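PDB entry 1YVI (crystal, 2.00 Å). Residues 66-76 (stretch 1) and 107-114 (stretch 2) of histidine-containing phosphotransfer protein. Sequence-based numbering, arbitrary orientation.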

# COMPACT_ATOMS: atom_id res chain seq x y z
N GLU A 66 -4.79 -1.11 21.18
CA GLU A 66 -4.30 -0.57 22.48
C GLU A 66 -5.44 -0.44 23.51
O GLU A 66 -5.18 -0.16 24.65
CB GLU A 66 -3.61 0.81 22.25
CG GLU A 66 -2.25 0.63 21.50
CD GLU A 66 -1.63 1.90 20.86
OE1 GLU A 66 -2.04 3.04 21.24
OE2 GLU A 66 -0.71 1.74 19.95
N GLN A 67 -6.71 -0.69 23.13
CA GLN A 67 -7.81 -0.44 24.09
C GLN A 67 -7.97 -1.57 25.12
O GLN A 67 -7.70 -2.71 24.80
CB GLN A 67 -9.14 -0.23 23.38
CG GLN A 67 -9.15 0.92 22.41
CD GLN A 67 -8.64 2.21 23.03
OE1 GLN A 67 -9.24 2.72 23.99
NE2 GLN A 67 -7.52 2.74 22.51
N PRO A 68 -8.45 -1.26 26.35
CA PRO A 68 -8.67 -2.36 27.33
C PRO A 68 -9.58 -3.45 26.78
O PRO A 68 -9.29 -4.62 26.91
CB PRO A 68 -9.38 -1.63 28.52
CG PRO A 68 -8.98 -0.26 28.44
CD PRO A 68 -8.77 0.05 26.94
N VAL A 69 -10.67 -3.04 26.13
CA VAL A 69 -11.52 -3.98 25.46
C VAL A 69 -11.37 -3.72 23.94
O VAL A 69 -11.52 -2.59 23.50
CB VAL A 69 -13.00 -3.80 25.96
CG1 VAL A 69 -13.95 -4.74 25.26
CG2 VAL A 69 -13.05 -4.03 27.52
N VAL A 70 -11.03 -4.74 23.17
CA VAL A 70 -10.77 -4.51 21.75
C VAL A 70 -12.08 -4.71 21.02
O VAL A 70 -12.79 -5.71 21.25
CB VAL A 70 -9.71 -5.45 21.18
CG1 VAL A 70 -9.62 -5.27 19.67
CG2 VAL A 70 -8.35 -5.13 21.81
N ASN A 71 -12.41 -3.75 20.15
CA ASN A 71 -13.60 -3.90 19.29
C ASN A 71 -13.10 -4.62 18.03
O ASN A 71 -12.67 -3.95 17.09
CB ASN A 71 -14.14 -2.53 18.93
CG ASN A 71 -15.36 -2.60 18.05
OD1 ASN A 71 -15.71 -3.65 17.50
ND2 ASN A 71 -16.04 -1.48 17.94
N PHE A 72 -13.19 -5.96 18.02
CA PHE A 72 -12.69 -6.74 16.90
C PHE A 72 -13.49 -6.55 15.61
O PHE A 72 -12.97 -6.72 14.53
CB PHE A 72 -12.59 -8.24 17.30
CG PHE A 72 -11.48 -8.52 18.30
CD1 PHE A 72 -10.16 -8.49 17.87
CD2 PHE A 72 -11.77 -8.75 19.65
CE1 PHE A 72 -9.10 -8.70 18.78
CE2 PHE A 72 -10.73 -8.98 20.58
CZ PHE A 72 -9.36 -8.94 20.12
N ASP A 73 -14.77 -6.22 15.72
CA ASP A 73 -15.57 -5.95 14.52
C ASP A 73 -15.05 -4.73 13.78
O ASP A 73 -15.00 -4.75 12.56
CB ASP A 73 -17.02 -5.68 14.88
CG ASP A 73 -17.72 -6.91 15.40
OD1 ASP A 73 -17.40 -8.04 14.98
OD2 ASP A 73 -18.66 -6.70 16.15
N LYS A 74 -14.61 -3.71 14.53
CA LYS A 74 -14.08 -2.48 13.96
C LYS A 74 -12.65 -2.65 13.43
O LYS A 74 -12.30 -2.16 12.35
CB LYS A 74 -14.17 -1.33 14.98
CG LYS A 74 -13.98 0.06 14.33
CD LYS A 74 -14.19 1.18 15.37
CE LYS A 74 -13.92 2.59 14.76
NZ LYS A 74 -14.48 3.69 15.63
N VAL A 75 -11.83 -3.41 14.14
CA VAL A 75 -10.57 -3.86 13.54
C VAL A 75 -10.75 -4.52 12.19
O VAL A 75 -10.06 -4.22 11.20
CB VAL A 75 -9.78 -4.80 14.54
CG1 VAL A 75 -8.42 -5.26 13.90
CG2 VAL A 75 -9.54 -4.01 15.88
N ASP A 76 -11.66 -5.47 12.13
CA ASP A 76 -11.90 -6.24 10.93
C ASP A 76 -12.37 -5.27 9.81
O ASP A 76 -11.91 -5.35 8.67
CB ASP A 76 -12.99 -7.25 11.29
CG ASP A 76 -13.05 -8.45 10.38
OD1 ASP A 76 -12.29 -8.60 9.42
OD2 ASP A 76 -13.95 -9.28 10.63
N ASP A 107 -10.86 -14.90 15.82
CA ASP A 107 -10.33 -15.56 17.04
C ASP A 107 -10.39 -14.64 18.23
O ASP A 107 -10.10 -15.05 19.36
CB ASP A 107 -8.85 -15.97 16.84
CG ASP A 107 -8.68 -17.11 15.84
OD1 ASP A 107 -9.70 -17.71 15.42
OD2 ASP A 107 -7.52 -17.36 15.44
N LYS A 108 -10.71 -13.37 17.98
CA LYS A 108 -10.67 -12.35 19.01
C LYS A 108 -9.32 -12.36 19.77
O LYS A 108 -9.27 -12.40 20.98
CB LYS A 108 -11.84 -12.50 19.97
CG LYS A 108 -13.21 -12.40 19.24
CD LYS A 108 -14.33 -12.62 20.26
CE LYS A 108 -15.66 -12.15 19.75
NZ LYS A 108 -16.53 -11.73 20.91
N SER A 109 -8.23 -12.32 18.99
CA SER A 109 -6.88 -12.37 19.52
C SER A 109 -6.19 -11.02 19.30
O SER A 109 -5.72 -10.72 18.22
CB SER A 109 -6.10 -13.43 18.75
OG SER A 109 -4.79 -13.59 19.27
N ARG A 110 -6.06 -10.24 20.35
CA ARG A 110 -5.38 -8.96 20.29
C ARG A 110 -3.93 -9.17 19.81
O ARG A 110 -3.44 -8.47 18.92
CB ARG A 110 -5.36 -8.34 21.71
CG ARG A 110 -4.61 -7.02 21.76
CD ARG A 110 -4.17 -6.62 23.18
NE ARG A 110 -5.29 -6.54 24.14
CZ ARG A 110 -5.98 -5.44 24.46
NH1 ARG A 110 -5.71 -4.30 23.86
NH2 ARG A 110 -6.95 -5.50 25.38
N ASP A 111 -3.26 -10.18 20.39
CA ASP A 111 -1.87 -10.45 20.04
C ASP A 111 -1.70 -10.93 18.63
O ASP A 111 -0.75 -10.54 17.99
CB ASP A 111 -1.22 -11.42 21.03
CG ASP A 111 -0.92 -10.77 22.40
OD1 ASP A 111 -1.27 -9.59 22.72
OD2 ASP A 111 -0.33 -11.48 23.22
N GLY A 112 -2.64 -11.70 18.10
CA GLY A 112 -2.58 -12.10 16.70
C GLY A 112 -2.76 -10.88 15.75
O GLY A 112 -2.08 -10.77 14.75
N CYS A 113 -3.72 -10.02 16.07
CA CYS A 113 -3.97 -8.76 15.33
C CYS A 113 -2.70 -7.90 15.37
O CYS A 113 -2.30 -7.37 14.33
CB CYS A 113 -5.16 -8.00 15.95
SG CYS A 113 -6.76 -8.81 15.61
N LEU A 114 -2.06 -7.80 16.54
CA LEU A 114 -0.83 -7.02 16.68
C LEU A 114 0.29 -7.57 15.83
O LEU A 114 1.01 -6.81 15.18
CB LEU A 114 -0.42 -6.83 18.16
CG LEU A 114 -1.15 -5.77 18.97
CD1 LEU A 114 -0.86 -5.98 20.49
CD2 LEU A 114 -0.80 -4.36 18.58

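The polar part of this contact rests on one side chain. The CA-to-CB bond of Arg110 points sideways to the other stretch, but the end of its long chain comes nearer, bringing the guanidinium to the loop preceding the other helix, where carbonyl oxygens face it. NH1 and NH2 of Arg110 both donate to Gln67 O, at 2.7 and 2.9 Å, and Arg110 NH2 also makes a weak bond to Pro68 O (2.9 Å, with an angle of only 125°). A planar cation with several N-H donors suits this task, since its N-H bonds radiate in the plane where these oxygens lie. Its face is left free for apolar contact, and Val70 CG2 packs over it, 3.4 Å from Arg110 NH1.

The aromatic contacts center on Phe72. Its broad, flat ring suits the place, offering a face to the Lys108 backbone and an edge to Cys113. Lys108 CA sits 3.6 Å from the ring centroid of Phe72, 7° off the normal, a CH-pi contact made by backbone, while the lysine's charged end leads away. At the ring edge, Cys113 SG lies 3.9 Å from Phe72 CE1; the small, polarizable thiol also meets Val75 CG1 at 4.3 Å, extending the apolar packing between the helices.

Caps secure both helix starts: Asn71 OD1 accepts from Lys74 N (3.2 Å), and Ser109 OG from Gly112 N (3.1 Å), short polar side chains satisfying amides of the first turn.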